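Prolyl oligopeptidase (Novosphingobium capsulatum, PDB 1YR2) probably hydrolyses oligopeptides after proline and, far less readily, after alanine, as a serine peptidase of the prolyl oligopeptidase (S9A) family. Local coordinates at residues Ser276-Trp281 against Asp324-Leu330. Numbering follows the deposited sequence.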
loop_
_atom_site.group_PDB
_atom_site.type_symbol
_atom_site.label_atom_id
_atom_site.label_comp_id
_atom_site.label_asym_id
_atom_site.label_seq_id
_atom_site.Cartn_x
_atom_site.Cartn_y
_atom_site.Cartn_z
ATOM N N SER A 276 9.148 -24.162 -13.659
ATOM C CA SER A 276 8.782 -23.419 -14.845
ATOM C C SER A 276 7.444 -23.941 -15.410
ATOM O O SER A 276 7.059 -25.102 -15.180
ATOM C CB SER A 276 9.908 -23.412 -15.891
ATOM O OG SER A 276 10.267 -24.711 -16.330
ATOM N N SER A 277 6.726 -23.059 -16.107
ATOM C CA SER A 277 5.371 -23.368 -16.549
ATOM C C SER A 277 5.256 -24.558 -17.506
ATOM O O SER A 277 4.227 -25.222 -17.491
ATOM C CB SER A 277 4.692 -22.107 -17.145
ATOM O OG SER A 277 5.523 -21.527 -18.151
ATOM N N ASP A 278 6.305 -24.857 -18.276
ATOM C CA ASP A 278 6.302 -26.004 -19.159
ATOM C C ASP A 278 6.907 -27.234 -18.486
ATOM O O ASP A 278 7.102 -28.255 -19.107
ATOM C CB ASP A 278 7.005 -25.671 -20.497
ATOM C CG ASP A 278 8.456 -25.224 -20.331
ATOM O OD1 ASP A 278 8.991 -25.207 -19.179
ATOM O OD2 ASP A 278 9.125 -24.890 -21.353
ATOM N N GLY A 279 7.246 -27.107 -17.215
ATOM C CA GLY A 279 7.595 -28.227 -16.385
ATOM C C GLY A 279 9.042 -28.678 -16.512
ATOM O O GLY A 279 9.417 -29.704 -15.934
ATOM N N ARG A 280 9.852 -27.883 -17.198
ATOM C CA ARG A 280 11.201 -28.286 -17.575
ATOM C C ARG A 280 12.302 -28.085 -16.533
ATOM O O ARG A 280 13.338 -28.765 -16.601
ATOM C CB ARG A 280 11.605 -27.562 -18.863
ATOM C CG ARG A 280 10.972 -28.147 -20.128
ATOM C CD ARG A 280 11.256 -27.317 -21.340
ATOM N NE ARG A 280 12.185 -27.844 -22.364
ATOM C CZ ARG A 280 13.292 -28.529 -22.166
ATOM N NH1 ARG A 280 13.689 -28.897 -20.977
ATOM N NH2 ARG A 280 14.031 -28.858 -23.189
ATOM N N TRP A 281 12.122 -27.118 -15.643
ATOM C CA TRP A 281 13.128 -26.736 -14.644
ATOM C C TRP A 281 12.507 -26.512 -13.266
ATOM O O TRP A 281 11.475 -25.822 -13.143
ATOM C CB TRP A 281 13.845 -25.479 -15.079
ATOM C CG TRP A 281 14.754 -25.726 -16.218
ATOM C CD1 TRP A 281 14.467 -25.560 -17.550
ATOM C CD2 TRP A 281 16.089 -26.250 -16.156
ATOM N NE1 TRP A 281 15.557 -25.936 -18.303
ATOM C CE2 TRP A 281 16.551 -26.382 -17.464
ATOM C CE3 TRP A 281 16.953 -26.612 -15.100
ATOM C CZ2 TRP A 281 17.841 -26.861 -17.755
ATOM C CZ3 TRP A 281 18.189 -27.107 -15.386
ATOM C CH2 TRP A 281 18.639 -27.204 -16.704
ATOM N N ASP A 324 9.881 -16.926 -14.886
ATOM C CA ASP A 324 9.424 -18.177 -15.454
ATOM C C ASP A 324 10.514 -18.686 -16.392
ATOM O O ASP A 324 11.539 -18.017 -16.599
ATOM C CB ASP A 324 8.098 -17.946 -16.207
ATOM C CG ASP A 324 7.249 -19.217 -16.389
ATOM O OD1 ASP A 324 7.633 -20.373 -16.015
ATOM O OD2 ASP A 324 6.124 -19.114 -16.904
ATOM N N GLY A 325 10.298 -19.878 -16.936
ATOM C CA GLY A 325 11.164 -20.465 -17.936
ATOM C C GLY A 325 10.367 -20.870 -19.161
ATOM O O GLY A 325 9.185 -21.128 -19.066
ATOM N N VAL A 326 11.013 -20.841 -20.315
ATOM C CA VAL A 326 10.459 -21.410 -21.538
ATOM C C VAL A 326 11.588 -22.219 -22.110
ATOM O O VAL A 326 12.667 -21.682 -22.387
ATOM C CB VAL A 326 10.056 -20.346 -22.581
ATOM C CG1 VAL A 326 9.540 -21.007 -23.879
ATOM C CG2 VAL A 326 9.063 -19.417 -22.039
ATOM N N GLY A 327 11.381 -23.524 -22.234
ATOM C CA GLY A 327 12.425 -24.372 -22.807
ATOM C C GLY A 327 13.600 -24.420 -21.832
ATOM O O GLY A 327 13.405 -24.648 -20.645
ATOM N N ASP A 328 14.815 -24.165 -22.303
ATOM C CA ASP A 328 15.978 -24.184 -21.413
ATOM C C ASP A 328 16.474 -22.782 -21.107
ATOM O O ASP A 328 17.651 -22.559 -20.828
ATOM C CB ASP A 328 17.087 -25.025 -22.007
ATOM C CG ASP A 328 16.814 -26.509 -21.930
ATOM O OD1 ASP A 328 16.063 -26.954 -21.009
ATOM O OD2 ASP A 328 17.386 -27.302 -22.715
ATOM N N GLN A 329 15.559 -21.821 -21.204
ATOM C CA GLN A 329 15.831 -20.443 -20.816
ATOM C C GLN A 329 14.950 -20.047 -19.639
ATOM O O GLN A 329 13.762 -20.302 -19.638
ATOM C CB GLN A 329 15.610 -19.511 -22.007
ATOM C CG GLN A 329 16.662 -19.775 -23.103
ATOM C CD GLN A 329 16.524 -18.913 -24.306
ATOM O OE1 GLN A 329 15.419 -18.480 -24.640
ATOM N NE2 GLN A 329 17.646 -18.653 -24.975
ATOM N N LEU A 330 15.552 -19.386 -18.667
ATOM C CA LEU A 330 14.888 -18.877 -17.488
ATOM C C LEU A 330 15.058 -17.353 -17.412
ATOM O O LEU A 330 16.100 -16.825 -17.747
ATOM C CB LEU A 330 15.554 -19.487 -16.258
ATOM C CG LEU A 330 15.629 -21.008 -16.123
ATOM C CD1 LEU A 330 16.241 -21.342 -14.765
ATOM C CD2 LEU A 330 14.288 -21.675 -16.271
HETATM O O HOH W 1 11.356 -23.958 -18.809
HETATM O O HOH W 2 6.986 -22.201 -20.134
#
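Three aspartates tie two beta-hairpin turns together. Asp-324 grips Ser-277 with both carboxylate oxygens: OD1 accepts from Ser-277 N (2.8 Å) and OD2 from Ser-277 OG (2.8 Å). In the other direction, Asp-278 OD2 accepts a hydrogen bond from Gly-327 N (2.8 Å, nearly linear), in the type II' turn Val-326 to Gln-329. Asp-328 OD1 accepts from Trp-281 NE1 (2.9 Å) and lies 3.1 Å from Arg-280 NH1; this salt bridge is purely electrostatic, the oxygen sitting over the guanidinium face. Two waters fill the gaps: one links Ser-276 OG, Asp-278 OD1 and Gly-327 O, the other Ser-277 OG and Gly-325 O. Gly-325 leaves room for Ser-276, whose CB lies 3.7 Å from Gly-325 N; Arg-280 CD lies 3.5 Å from Gly-327 CA, in the turn, where positive phi suits glycine. Deeper in, Trp-281 CB meets Leu-330 CD2 at 4.0 Å. The type I turn Ser-276 to Gly-279 connects strands 270-275 and 281-287, the innermost pair of one beta-propeller blade; the partner turn joins 320-326 to 329-334 in the next. Val-298 of strand 295-302 touches both Trp-281 and Leu-330, so the polar turn contacts continue into the apolar interface between adjacent blades.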